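PDB 4WJI: putative cyclohexadienyl dehydrogenase and ADH prephenate dehydrogenase from Rhizobium meliloti, which probably catalyses the NAD(P)-dependent oxidative decarboxylation of prephenate to 3-(4-hydroxyphenyl)pyruvate in tyrosine biosynthesis, and binds NADP and tyrosine in this crystal. Local coordinates for residues S17-D22 and R162-T167; I32-T35 and T41-R44; V72-S77 and C239-D244; R236-C239 and A245-E248. One frame throughout, in Å; residues are numbered along the deposited sequence.

Contact 1: residues S17-D22 and R162-T167; sequences SSIARD and RLFWET
I19 of helix 14-26 reaches across to the rings of F164 and W165 on helix 155-167, and these three buried side chains make up the whole contact. The backbones stay well apart, with the CA atoms of I19 and W165 9.6 Å from each other, so the gap is bridged by side chains alone. I19 points toward the partner helix and divides its two branches between the rings. Its CG2 branch, set anti to the backbone N, meets the edge of the phenyl ring near the ring plane, with CG2 4.1 Å from F164 CZ. The longer branch serves the indole: I19 CD1 lies 3.8 Å from W165 CH2, approaching the outer end of the six-membered ring obliquely. The isoleucine crosses each aromatic side chain at about a right angle. With CG anti to the backbone N (chi1 179°), the F164 ring swings out until CZ is the atom that meets I19. F164 also rests on the indole, its CD2 4.2 Å above one face of W165 and offset toward the rim. F140 adds an edge-to-face contact to W165, while L9 and I7 of strand 4-10 pack on I19 and F164. No hydrogen bond joins the two segments, and the contact is purely apolar. Helix 14-26 begins within the GxGxxG-type pattern of G11, G13 and G16, consistent with the dinucleotide-binding helix of a Rossmann fold, here packed against the late helix 155-167 of the nucleotide-binding domain.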
loop_
_atom_site.group_PDB
_atom_site.type_symbol
_atom_site.label_atom_id
_atom_site.label_comp_id
_atom_site.label_asym_id
_atom_site.label_seq_id
_atom_site.Cartn_x
_atom_site.Cartn_y
_atom_site.Cartn_z
ATOM N N SER A 17 12.091 -15.785 14.243
ATOM C CA SER A 17 12.656 -16.778 13.318
ATOM C C SER A 17 13.565 -16.173 12.240
ATOM O O SER A 17 14.443 -16.864 11.693
ATOM C CB SER A 17 11.583 -17.650 12.663
ATOM O OG SER A 17 10.896 -16.968 11.647
ATOM N N SER A 18 13.303 -14.917 11.875
ATOM C CA SER A 18 14.172 -14.209 10.951
ATOM C C SER A 18 15.522 -13.932 11.624
ATOM O O SER A 18 16.605 -14.096 11.026
ATOM C CB SER A 18 13.493 -12.943 10.411
ATOM O OG SER A 18 12.385 -13.308 9.598
ATOM N N ILE A 19 15.454 -13.537 12.893
ATOM C CA ILE A 19 16.687 -13.340 13.689
ATOM C C ILE A 19 17.435 -14.672 13.809
ATOM O O ILE A 19 18.640 -14.739 13.581
ATOM C CB ILE A 19 16.357 -12.744 15.058
ATOM C CG1 ILE A 19 15.799 -11.319 14.888
ATOM C CG2 ILE A 19 17.553 -12.790 15.956
ATOM C CD1 ILE A 19 15.288 -10.706 16.157
ATOM N N ALA A 20 16.720 -15.743 14.102
ATOM C CA ALA A 20 17.370 -17.049 14.186
ATOM C C ALA A 20 18.122 -17.430 12.897
ATOM O O ALA A 20 19.254 -17.882 12.947
ATOM C CB ALA A 20 16.371 -18.136 14.549
ATOM N N ARG A 21 17.487 -17.199 11.747
ATOM C CA ARG A 21 18.094 -17.558 10.477
ATOM C C ARG A 21 19.326 -16.693 10.212
ATOM O O ARG A 21 20.330 -17.213 9.709
ATOM C CB ARG A 21 17.065 -17.452 9.346
ATOM C CG ARG A 21 16.033 -18.573 9.339
ATOM C CD ARG A 21 15.010 -18.356 8.258
ATOM N NE ARG A 21 13.974 -19.396 8.128
ATOM C CZ ARG A 21 12.793 -19.392 8.738
ATOM N NH1 ARG A 21 12.522 -18.499 9.679
ATOM N NH2 ARG A 21 11.873 -20.302 8.447
ATOM N N ASP A 22 19.264 -15.416 10.542
ATOM C CA ASP A 22 20.423 -14.543 10.363
ATOM C C ASP A 22 21.596 -14.918 11.287
ATOM O O ASP A 22 22.772 -14.863 10.865
ATOM C CB ASP A 22 20.069 -13.082 10.611
ATOM C CG ASP A 22 19.287 -12.480 9.518
ATOM O OD1 ASP A 22 19.370 -12.959 8.342
ATOM O OD2 ASP A 22 18.602 -11.456 9.830
ATOM N N ARG A 162 24.010 -2.702 19.297
ATOM C CA ARG A 162 24.198 -1.956 18.037
ATOM C C ARG A 162 25.004 -2.799 17.041
ATOM O O ARG A 162 24.620 -2.921 15.863
ATOM C CB ARG A 162 24.880 -0.605 18.282
ATOM C CG ARG A 162 25.265 0.130 17.029
ATOM C CD ARG A 162 25.926 1.465 17.333
ATOM N NE ARG A 162 25.010 2.416 17.932
ATOM C CZ ARG A 162 24.300 3.326 17.254
ATOM N NH1 ARG A 162 24.420 3.433 15.931
ATOM N NH2 ARG A 162 23.470 4.145 17.893
ATOM N N LEU A 163 26.088 -3.428 17.509
ATOM C CA LEU A 163 26.916 -4.217 16.612
ATOM C C LEU A 163 26.094 -5.408 16.075
ATOM O O LEU A 163 26.194 -5.758 14.904
ATOM C CB LEU A 163 28.190 -4.686 17.301
ATOM C CG LEU A 163 29.003 -5.727 16.546
ATOM C CD1 LEU A 163 29.495 -5.207 15.205
ATOM C CD2 LEU A 163 30.188 -6.187 17.359
ATOM N N PHE A 164 25.292 -6.015 16.930
ATOM C CA PHE A 164 24.482 -7.167 16.535
ATOM C C PHE A 164 23.525 -6.812 15.369
ATOM O O PHE A 164 23.520 -7.444 14.298
ATOM C CB PHE A 164 23.715 -7.660 17.744
ATOM C CG PHE A 164 22.793 -8.852 17.451
ATOM C CD1 PHE A 164 23.313 -10.130 17.295
ATOM C CD2 PHE A 164 21.453 -8.664 17.282
ATOM C CE1 PHE A 164 22.496 -11.239 17.071
ATOM C CE2 PHE A 164 20.620 -9.765 17.004
ATOM C CZ PHE A 164 21.145 -11.042 16.912
ATOM N N TRP A 165 22.819 -5.700 15.541
ATOM C CA TRP A 165 21.881 -5.252 14.492
ATOM C C TRP A 165 22.567 -4.812 13.230
ATOM O O TRP A 165 22.081 -5.069 12.107
ATOM C CB TRP A 165 20.909 -4.217 15.008
ATOM C CG TRP A 165 19.812 -4.815 15.828
ATOM C CD1 TRP A 165 19.634 -4.719 17.163
ATOM C CD2 TRP A 165 18.755 -5.676 15.344
ATOM N NE1 TRP A 165 18.529 -5.493 17.550
ATOM C CE2 TRP A 165 17.963 -6.038 16.429
ATOM C CE3 TRP A 165 18.370 -6.116 14.061
ATOM C CZ2 TRP A 165 16.841 -6.909 16.284
ATOM C CZ3 TRP A 165 17.269 -6.920 13.940
ATOM C CH2 TRP A 165 16.521 -7.300 15.024
ATOM N N GLU A 166 23.723 -4.161 13.371
ATOM C CA GLU A 166 24.512 -3.813 12.204
ATOM C C GLU A 166 24.953 -5.045 11.439
ATOM O O GLU A 166 24.965 -5.051 10.201
ATOM C CB GLU A 166 25.693 -2.890 12.586
ATOM C CG GLU A 166 25.255 -1.488 12.959
ATOM C CD GLU A 166 26.385 -0.589 13.466
ATOM O OE1 GLU A 166 27.506 -1.110 13.749
ATOM O OE2 GLU A 166 26.144 0.639 13.637
ATOM N N THR A 167 25.276 -6.106 12.150
ATOM C CA THR A 167 25.727 -7.356 11.533
ATOM C C THR A 167 24.592 -8.035 10.787
ATOM O O THR A 167 24.814 -8.687 9.765
ATOM C CB THR A 167 26.393 -8.264 12.552
ATOM O OG1 THR A 167 27.419 -7.520 13.231
ATOM C CG2 THR A 167 26.962 -9.491 11.861
#

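Contact 2: residues I32-T35 and T41-R44; sequences IVVT and TLKR. With NAP (NADP nicotinamide-adenine-dinucleotide phosphate), chain B.
V34 and T35, at the end of strand 29-35, pack beside L42 on helix 39-48 at the start of a beta-alpha-beta unit of the Rossmann fold, with the CA atoms of T35 and L42 6.8 Å apart. L42 carries the helix side of the packing through one methyl group. With CG anti to the backbone N (chi1 -167°), its CD1 is brought over the strand, 3.7 Å from V34 O and 4.0 Å from V34 CG1. V34 and L42 lie alongside, running in opposite senses, and no hydrogen bond joins the segments. T35 shows L42 its backbone, since its CB points away and its OG1 bonds to T55 O on the next strand. One residue before L42, T41 turns to the cofactor instead. Its hydroxyl donates to the 2'-phosphate of NADP, the group that distinguishes NADP from NAD, with T41 OG1 2.8 Å from NAP O1X; T36, R37 and S38 also bond to the cofactor. A valine in place of T41 would probably leave phosphate oxygen O1X without this donor and S38 OG without its hydroxyl partner. Carbon packs here too: T41 CB lies 3.3 Å from NAP O2X, a second oxygen of the same phosphate.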
loop_
_atom_site.group_PDB
_atom_site.type_symbol
_atom_site.label_atom_id
_atom_site.label_comp_id
_atom_site.label_asym_id
_atom_site.label_seq_id
_atom_site.Cartn_x
_atom_site.Cartn_y
_atom_site.Cartn_z
ATOM N N ILE A 32 22.263 -21.385 19.869
ATOM C CA ILE A 32 20.969 -20.736 19.795
ATOM C C ILE A 32 19.957 -21.573 20.573
ATOM O O ILE A 32 19.816 -22.779 20.331
ATOM C CB ILE A 32 20.460 -20.662 18.323
ATOM C CG1 ILE A 32 21.479 -20.020 17.363
ATOM C CG2 ILE A 32 19.106 -19.969 18.269
ATOM C CD1 ILE A 32 21.098 -20.091 15.884
ATOM N N VAL A 33 19.300 -20.939 21.562
ATOM C CA VAL A 33 18.258 -21.614 22.333
ATOM C C VAL A 33 16.943 -21.037 21.895
ATOM O O VAL A 33 16.790 -19.817 21.906
ATOM C CB VAL A 33 18.444 -21.384 23.855
ATOM C CG1 VAL A 33 17.412 -22.195 24.619
ATOM C CG2 VAL A 33 19.861 -21.794 24.283
ATOM N N VAL A 34 15.980 -21.895 21.561
ATOM C CA VAL A 34 14.654 -21.452 21.100
ATOM C C VAL A 34 13.596 -21.873 22.101
ATOM O O VAL A 34 13.537 -23.066 22.525
ATOM C CB VAL A 34 14.321 -22.064 19.734
ATOM C CG1 VAL A 34 12.878 -21.821 19.327
ATOM C CG2 VAL A 34 15.248 -21.473 18.680
ATOM N N THR A 35 12.748 -20.909 22.444
ATOM C CA THR A 35 11.565 -21.200 23.228
ATOM C C THR A 35 10.371 -20.465 22.662
ATOM O O THR A 35 10.514 -19.379 22.079
ATOM C CB THR A 35 11.757 -20.898 24.716
ATOM O OG1 THR A 35 10.689 -21.430 25.502
ATOM C CG2 THR A 35 11.924 -19.462 24.981
ATOM N N THR A 41 4.305 -24.772 17.766
ATOM C CA THR A 41 5.287 -23.858 17.188
ATOM C C THR A 41 6.691 -24.321 17.483
ATOM O O THR A 41 7.570 -24.208 16.647
ATOM C CB THR A 41 5.051 -22.418 17.696
ATOM O OG1 THR A 41 3.714 -22.043 17.363
ATOM C CG2 THR A 41 5.958 -21.421 17.068
ATOM N N LEU A 42 6.906 -24.875 18.663
ATOM C CA LEU A 42 8.257 -25.354 18.985
ATOM C C LEU A 42 8.678 -26.508 18.061
ATOM O O LEU A 42 9.838 -26.556 17.633
ATOM C CB LEU A 42 8.373 -25.745 20.470
ATOM C CG LEU A 42 9.774 -25.974 21.015
ATOM C CD1 LEU A 42 10.546 -24.652 21.036
ATOM C CD2 LEU A 42 9.729 -26.632 22.385
ATOM N N LYS A 43 7.741 -27.412 17.766
ATOM C CA LYS A 43 8.009 -28.502 16.855
ATOM C C LYS A 43 8.361 -27.997 15.458
ATOM O O LYS A 43 9.264 -28.521 14.814
ATOM C CB LYS A 43 6.814 -29.455 16.770
ATOM C CG LYS A 43 7.029 -30.617 15.770
ATOM C CD LYS A 43 5.825 -31.555 15.687
ATOM N N ARG A 44 7.621 -27.000 14.983
ATOM C CA ARG A 44 7.922 -26.420 13.697
ATOM C C ARG A 44 9.307 -25.827 13.698
ATOM O O ARG A 44 10.055 -25.988 12.730
ATOM C CB ARG A 44 6.880 -25.384 13.304
ATOM C CG ARG A 44 6.922 -25.037 11.843
ATOM C CD ARG A 44 6.422 -26.141 10.917
ATOM N NE ARG A 44 7.040 -25.965 9.614
ATOM C CZ ARG A 44 7.862 -26.833 9.036
ATOM N NH1 ARG A 44 8.122 -28.020 9.586
ATOM N NH2 ARG A 44 8.356 -26.535 7.838
HETATM P PA NAP B . 4.303 -13.798 15.250
HETATM O O1A NAP B . 4.901 -14.227 13.966
HETATM O O2A NAP B . 2.835 -13.890 15.497
HETATM O O5B NAP B . 5.023 -14.625 16.422
HETATM C C5B NAP B . 4.514 -14.573 17.749
HETATM C C4B NAP B . 5.409 -15.315 18.740
HETATM O O4B NAP B . 5.000 -14.960 20.056
HETATM C C3B NAP B . 5.245 -16.823 18.668
HETATM O O3B NAP B . 6.410 -17.482 19.138
HETATM C C2B NAP B . 4.154 -17.092 19.670
HETATM O O2B NAP B . 4.250 -18.373 20.228
HETATM C C1B NAP B . 4.473 -16.083 20.739
HETATM N N9A NAP B . 3.361 -15.652 21.629
HETATM C C8A NAP B . 2.168 -15.196 21.280
HETATM N N7A NAP B . 1.420 -14.835 22.290
HETATM C C5A NAP B . 2.185 -15.085 23.389
HETATM C C6A NAP B . 1.957 -14.928 24.771
HETATM N N6A NAP B . 0.789 -14.442 25.234
HETATM N N1A NAP B . 2.941 -15.249 25.584
HETATM C C2A NAP B . 4.078 -15.713 25.096
HETATM N N3A NAP B . 4.382 -15.909 23.827
HETATM C C4A NAP B . 3.402 -15.588 22.991
HETATM O O3 NAP B . 4.771 -12.311 15.621
HETATM P PN NAP B . 5.958 -11.370 15.115
HETATM O O1N NAP B . 5.477 -10.766 13.895
HETATM O O2N NAP B . 7.234 -12.084 15.125
HETATM O O5D NAP B . 5.939 -10.206 16.233
HETATM C C5D NAP B . 6.643 -10.312 17.444
HETATM C C4D NAP B . 6.948 -8.907 17.956
HETATM O O4D NAP B . 7.636 -8.204 16.942
HETATM C C3D NAP B . 5.725 -8.093 18.255
HETATM O O3D NAP B . 5.925 -7.344 19.441
HETATM C C2D NAP B . 5.570 -7.179 17.063
HETATM O O2D NAP B . 4.930 -5.989 17.444
HETATM C C1D NAP B . 7.044 -6.945 16.733
HETATM N N1N NAP B . 7.341 -6.640 15.325
HETATM C C2N NAP B . 6.626 -7.188 14.339
HETATM C C3N NAP B . 6.898 -6.904 13.023
HETATM C C7N NAP B . 6.111 -7.465 11.862
HETATM O O7N NAP B . 6.184 -6.921 10.794
HETATM N N7N NAP B . 5.379 -8.536 12.079
HETATM C C4N NAP B . 7.936 -6.051 12.750
HETATM C C5N NAP B . 8.666 -5.527 13.785
HETATM C C6N NAP B . 8.343 -5.803 15.085
HETATM P P2B NAP B . 3.231 -19.550 19.822
HETATM O O1X NAP B . 3.130 -19.532 18.334
HETATM O O2X NAP B . 3.903 -20.782 20.357
HETATM O O3X NAP B . 1.877 -19.284 20.452
#

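Contact 3: residues V72-S77 and C239-D244; sequences VPVGAS and CLHNKD. With NAP (NADP nicotinamide-adenine-dinucleotide phosphate), chain B.
G75 has no side chain, and H241 makes use of this: its imidazole CE1 comes 3.7 Å from G75 CA, obliquely to the ring, where a side chain on the glycine would be tight. The histidine also meets V74, whose CG2 is 4.1 Å from H241 CB. H241 ND1 is bonded to D237 O one turn back in its own helix, which helps fix the rotation of the ring. Segment 72-77 is the loop after strand 67-70 of the Rossmann sheet, and it turns through a short 3-10 stretch into helix 77-84 while lining the NADP pocket; the contact therefore joins the nucleotide-binding domain to helix 232-241. V72 O accepts a 2.7 Å hydrogen bond from NAP O3D, and P73 packs its ring against the adenine, with CD 3.4 Å from NAP C8A. A serine in place of P73 would probably open a gap beside the adenine and free the loop backbone to turn. Farther along, A76 CB lies 3.6 Å from NAP C6A, and S77 OG donates a 2.9 Å hydrogen bond to V74 O, tilted 29° from the carbonyl plane.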
loop_
_atom_site.group_PDB
_atom_site.type_symbol
_atom_site.label_atom_id
_atom_site.label_comp_id
_atom_site.label_asym_id
_atom_site.label_seq_id
_atom_site.Cartn_x
_atom_site.Cartn_y
_atom_site.Cartn_z
ATOM N N VAL A 72 7.591 -11.364 21.054
ATOM C CA VAL A 72 6.200 -11.759 21.344
ATOM C C VAL A 72 5.286 -10.529 21.204
ATOM O O VAL A 72 5.774 -9.396 21.227
ATOM C CB VAL A 72 6.039 -12.363 22.777
ATOM C CG1 VAL A 72 6.937 -13.596 22.946
ATOM C CG2 VAL A 72 6.280 -11.341 23.872
ATOM N N PRO A 73 3.968 -10.714 21.057
ATOM C CA PRO A 73 3.092 -9.536 21.020
ATOM C C PRO A 73 3.295 -8.669 22.270
ATOM O O PRO A 73 3.576 -9.199 23.367
ATOM C CB PRO A 73 1.697 -10.117 20.962
ATOM C CG PRO A 73 1.803 -11.552 20.896
ATOM C CD PRO A 73 3.235 -11.989 20.982
ATOM N N VAL A 74 3.223 -7.342 22.085
ATOM C CA VAL A 74 3.703 -6.481 23.161
ATOM C C VAL A 74 2.956 -6.621 24.473
ATOM O O VAL A 74 3.522 -6.355 25.557
ATOM C CB VAL A 74 3.839 -4.992 22.791
ATOM C CG1 VAL A 74 4.921 -4.778 21.734
ATOM C CG2 VAL A 74 2.516 -4.406 22.351
ATOM N N GLY A 75 1.710 -7.049 24.422
ATOM C CA GLY A 75 0.970 -7.241 25.662
ATOM C C GLY A 75 1.443 -8.397 26.514
ATOM O O GLY A 75 1.047 -8.515 27.679
ATOM N N ALA A 76 2.306 -9.241 25.956
ATOM C CA ALA A 76 2.894 -10.397 26.667
ATOM C C ALA A 76 4.247 -10.110 27.309
ATOM O O ALA A 76 4.841 -10.971 27.971
ATOM C CB ALA A 76 2.986 -11.582 25.729
ATOM N N SER A 77 4.752 -8.902 27.098
ATOM C CA SER A 77 6.108 -8.587 27.509
ATOM C C SER A 77 6.331 -8.745 29.007
ATOM O O SER A 77 7.380 -9.291 29.459
ATOM C CB SER A 77 6.459 -7.137 27.122
ATOM O OG SER A 77 6.369 -6.923 25.727
ATOM N N CYS A 239 -2.447 -1.212 19.478
ATOM C CA CYS A 239 -3.481 -0.214 19.743
ATOM C C CYS A 239 -3.740 -0.034 21.242
ATOM O O CYS A 239 -4.036 1.086 21.700
ATOM C CB CYS A 239 -4.796 -0.620 19.072
ATOM S SG CYS A 239 -4.766 -0.459 17.277
ATOM N N LEU A 240 -3.648 -1.121 21.979
ATOM C CA LEU A 240 -3.849 -1.076 23.453
ATOM C C LEU A 240 -2.672 -0.419 24.177
ATOM O O LEU A 240 -2.842 0.170 25.243
ATOM C CB LEU A 240 -4.041 -2.486 24.028
ATOM C CG LEU A 240 -5.349 -3.204 23.623
ATOM C CD1 LEU A 240 -5.344 -4.674 24.023
ATOM C CD2 LEU A 240 -6.572 -2.488 24.165
ATOM N N HIS A 241 -1.477 -0.565 23.634
ATOM C CA HIS A 241 -0.251 -0.138 24.299
ATOM C C HIS A 241 0.436 1.100 23.750
ATOM O O HIS A 241 1.406 1.567 24.348
ATOM C CB HIS A 241 0.702 -1.356 24.378
ATOM C CG HIS A 241 0.195 -2.354 25.342
ATOM N ND1 HIS A 241 -0.469 -3.504 25.016
ATOM C CD2 HIS A 241 0.152 -2.260 26.695
ATOM C CE1 HIS A 241 -0.850 -4.112 26.138
ATOM N NE2 HIS A 241 -0.491 -3.372 27.158
ATOM N N ASN A 242 -0.073 1.660 22.665
ATOM C CA ASN A 242 0.392 2.994 22.226
ATOM C C ASN A 242 -0.784 3.958 22.092
ATOM O O ASN A 242 -0.810 4.796 21.185
ATOM C CB ASN A 242 1.166 2.919 20.896
ATOM C CG ASN A 242 2.040 4.148 20.672
ATOM O OD1 ASN A 242 2.434 4.812 21.623
ATOM N ND2 ASN A 242 2.410 4.402 19.427
ATOM N N LYS A 243 -1.754 3.825 23.000
ATOM C CA LYS A 243 -3.025 4.525 22.898
ATOM C C LYS A 243 -2.881 6.032 22.717
ATOM O O LYS A 243 -3.502 6.602 21.807
ATOM C CB LYS A 243 -3.852 4.208 24.177
ATOM C CG LYS A 243 -5.148 4.988 24.306
ATOM C CD LYS A 243 -5.675 4.806 25.739
ATOM C CE LYS A 243 -6.927 5.534 25.965
ATOM N NZ LYS A 243 -7.342 5.386 27.374
ATOM N N ASP A 244 -2.150 6.711 23.588
ATOM C CA ASP A 244 -2.173 8.156 23.586
ATOM C C ASP A 244 -1.583 8.739 22.277
ATOM O O ASP A 244 -2.182 9.636 21.672
ATOM C CB ASP A 244 -1.471 8.705 24.824
ATOM C CG ASP A 244 -2.361 8.684 26.094
ATOM O OD1 ASP A 244 -3.532 8.194 26.098
ATOM O OD2 ASP A 244 -1.866 9.184 27.117
HETATM P PA NAP B . 4.303 -13.798 15.250
HETATM O O1A NAP B . 4.901 -14.227 13.966
HETATM O O2A NAP B . 2.835 -13.890 15.497
HETATM O O5B NAP B . 5.023 -14.625 16.422
HETATM C C5B NAP B . 4.514 -14.573 17.749
HETATM C C4B NAP B . 5.409 -15.315 18.740
HETATM O O4B NAP B . 5.000 -14.960 20.056
HETATM C C3B NAP B . 5.245 -16.823 18.668
HETATM O O3B NAP B . 6.410 -17.482 19.138
HETATM C C2B NAP B . 4.154 -17.092 19.670
HETATM O O2B NAP B . 4.250 -18.373 20.228
HETATM C C1B NAP B . 4.473 -16.083 20.739
HETATM N N9A NAP B . 3.361 -15.652 21.629
HETATM C C8A NAP B . 2.168 -15.196 21.280
HETATM N N7A NAP B . 1.420 -14.835 22.290
HETATM C C5A NAP B . 2.185 -15.085 23.389
HETATM C C6A NAP B . 1.957 -14.928 24.771
HETATM N N6A NAP B . 0.789 -14.442 25.234
HETATM N N1A NAP B . 2.941 -15.249 25.584
HETATM C C2A NAP B . 4.078 -15.713 25.096
HETATM N N3A NAP B . 4.382 -15.909 23.827
HETATM C C4A NAP B . 3.402 -15.588 22.991
HETATM O O3 NAP B . 4.771 -12.311 15.621
HETATM P PN NAP B . 5.958 -11.370 15.115
HETATM O O1N NAP B . 5.477 -10.766 13.895
HETATM O O2N NAP B . 7.234 -12.084 15.125
HETATM O O5D NAP B . 5.939 -10.206 16.233
HETATM C C5D NAP B . 6.643 -10.312 17.444
HETATM C C4D NAP B . 6.948 -8.907 17.956
HETATM O O4D NAP B . 7.636 -8.204 16.942
HETATM C C3D NAP B . 5.725 -8.093 18.255
HETATM O O3D NAP B . 5.925 -7.344 19.441
HETATM C C2D NAP B . 5.570 -7.179 17.063
HETATM O O2D NAP B . 4.930 -5.989 17.444
HETATM C C1D NAP B . 7.044 -6.945 16.733
HETATM N N1N NAP B . 7.341 -6.640 15.325
HETATM C C2N NAP B . 6.626 -7.188 14.339
HETATM C C3N NAP B . 6.898 -6.904 13.023
HETATM C C7N NAP B . 6.111 -7.465 11.862
HETATM O O7N NAP B . 6.184 -6.921 10.794
HETATM N N7N NAP B . 5.379 -8.536 12.079
HETATM C C4N NAP B . 7.936 -6.051 12.750
HETATM C C5N NAP B . 8.666 -5.527 13.785
HETATM C C6N NAP B . 8.343 -5.803 15.085
HETATM P P2B NAP B . 3.231 -19.550 19.822
HETATM O O1X NAP B . 3.130 -19.532 18.334
HETATM O O2X NAP B . 3.903 -20.782 20.357
HETATM O O3X NAP B . 1.877 -19.284 20.452
#

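Contact 4: residues R236-C239 and A245-E248; sequences RDVC and AILE
I246 of helix 243-265 carries its half of this contact, inserting a single side chain against V238 and C239 on helix 232-241. The bond from CA to CB already points toward the other helix. At CB the chain divides: CG2 stands anti to the backbone N, whereas CG1 lies anti to the carbonyl carbon (chi1 -72°) and continues the reach across. Neither CB nor the two gamma carbons comes within 4.2 Å of segment 236-239, which leaves the touching to the tip. There CD1, extended by a chi2 of 171°, lies against the backbone of helix 232-241, 3.8 Å from V238 O and 3.9 Å from C239 CA. A looser apolar contact follows at V238 CG1, 4.3 Å from I246 CD1. The methyl thus rests on main-chain atoms more than on a partner side chain, in keeping with a CA separation of 7.3 Å between C239 and I246. Immediately before V238, R236 grips D237 side-on, with NE and NH2 both 3.0 Å from D237 OD1 in a salt bridge; the other carboxylate oxygen holds G75 N. The two helices are consecutive, meeting across the break at N242. H189 and I193 of helix 177-203 pack on I246, and H189 also touches V238, while I264 and L272 of the second subunit reach I246 and C239, so the pair sits at the dimer interface.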
loop_
_atom_site.group_PDB
_atom_site.type_symbol
_atom_site.label_atom_id
_atom_site.label_comp_id
_atom_site.label_asym_id
_atom_site.label_seq_id
_atom_site.Cartn_x
_atom_site.Cartn_y
_atom_site.Cartn_z
ATOM N N ARG A 236 -3.914 -5.657 17.736
ATOM C CA ARG A 236 -4.696 -5.382 18.937
ATOM C C ARG A 236 -3.749 -4.839 20.009
ATOM O O ARG A 236 -4.008 -3.778 20.629
ATOM C CB ARG A 236 -5.424 -6.621 19.429
ATOM C CG ARG A 236 -6.133 -6.414 20.768
ATOM C CD ARG A 236 -6.442 -7.722 21.444
ATOM N NE ARG A 236 -5.237 -8.356 21.895
ATOM C CZ ARG A 236 -5.141 -9.607 22.308
ATOM N NH1 ARG A 236 -6.196 -10.406 22.262
ATOM N NH2 ARG A 236 -3.977 -10.059 22.763
ATOM N N ASP A 237 -2.657 -5.565 20.242
ATOM C CA ASP A 237 -1.762 -5.144 21.314
ATOM C C ASP A 237 -1.130 -3.760 21.073
ATOM O O ASP A 237 -0.973 -2.974 22.010
ATOM C CB ASP A 237 -0.707 -6.201 21.578
ATOM C CG ASP A 237 -1.248 -7.400 22.331
ATOM O OD1 ASP A 237 -2.488 -7.517 22.602
ATOM O OD2 ASP A 237 -0.365 -8.236 22.738
ATOM N N VAL A 238 -0.714 -3.461 19.830
ATOM C CA VAL A 238 -0.175 -2.121 19.562
ATOM C C VAL A 238 -1.193 -1.022 19.890
ATOM O O VAL A 238 -0.848 0.010 20.489
ATOM C CB VAL A 238 0.277 -2.011 18.077
ATOM C CG1 VAL A 238 0.625 -0.591 17.723
ATOM C CG2 VAL A 238 1.487 -2.856 17.825
ATOM N N CYS A 239 -2.447 -1.212 19.478
ATOM C CA CYS A 239 -3.481 -0.214 19.743
ATOM C C CYS A 239 -3.740 -0.034 21.242
ATOM O O CYS A 239 -4.036 1.086 21.700
ATOM C CB CYS A 239 -4.796 -0.620 19.072
ATOM S SG CYS A 239 -4.766 -0.459 17.277
ATOM N N ALA A 245 -0.469 8.176 21.823
ATOM C CA ALA A 245 0.148 8.674 20.585
ATOM C C ALA A 245 -0.704 8.362 19.363
ATOM O O ALA A 245 -0.846 9.211 18.475
ATOM C CB ALA A 245 1.537 8.113 20.400
ATOM N N ILE A 246 -1.302 7.175 19.347
ATOM C CA ILE A 246 -2.204 6.824 18.281
ATOM C C ILE A 246 -3.400 7.780 18.221
ATOM O O ILE A 246 -3.816 8.220 17.134
ATOM C CB ILE A 246 -2.641 5.340 18.408
ATOM C CG1 ILE A 246 -1.453 4.432 18.028
ATOM C CG2 ILE A 246 -3.861 5.048 17.566
ATOM C CD1 ILE A 246 -1.669 2.969 18.306
ATOM N N LEU A 247 -4.027 8.045 19.367
ATOM C CA LEU A 247 -5.205 8.914 19.383
ATOM C C LEU A 247 -4.831 10.312 18.909
ATOM O O LEU A 247 -5.636 10.946 18.205
ATOM C CB LEU A 247 -5.841 8.964 20.785
ATOM C CG LEU A 247 -6.546 7.683 21.180
ATOM C CD1 LEU A 247 -7.028 7.693 22.653
ATOM C CD2 LEU A 247 -7.714 7.344 20.282
ATOM N N GLU A 248 -3.644 10.801 19.263
ATOM C CA GLU A 248 -3.200 12.126 18.784
ATOM C C GLU A 248 -3.102 12.121 17.243
ATOM O O GLU A 248 -3.613 13.057 16.573
ATOM C CB GLU A 248 -1.873 12.567 19.386
ATOM C CG GLU A 248 -1.332 13.912 18.891
#

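Overall arrangement
Contacts 1 and 2 belong to the Rossmann-type nucleotide-binding domain, their centres about 17 Å apart and touching where A20 packs on I32. Contact 2 lies within the span of sequence bounded by the two segments of contact 1, whose second helix comes late in the domain. Contact 3 ties the loop after strand 67-70 to the end of helix 232-241, its second segment running on into helix 243-265; contact 4 uses the same two helices. Contacts 3 and 4 share C239, have centres about 8 Å apart and touch directly. Contacts 2 and 3, about 24 Å apart between centres, hold different parts of one NADP, whose pocket thus adjoins the helical dimerization domain.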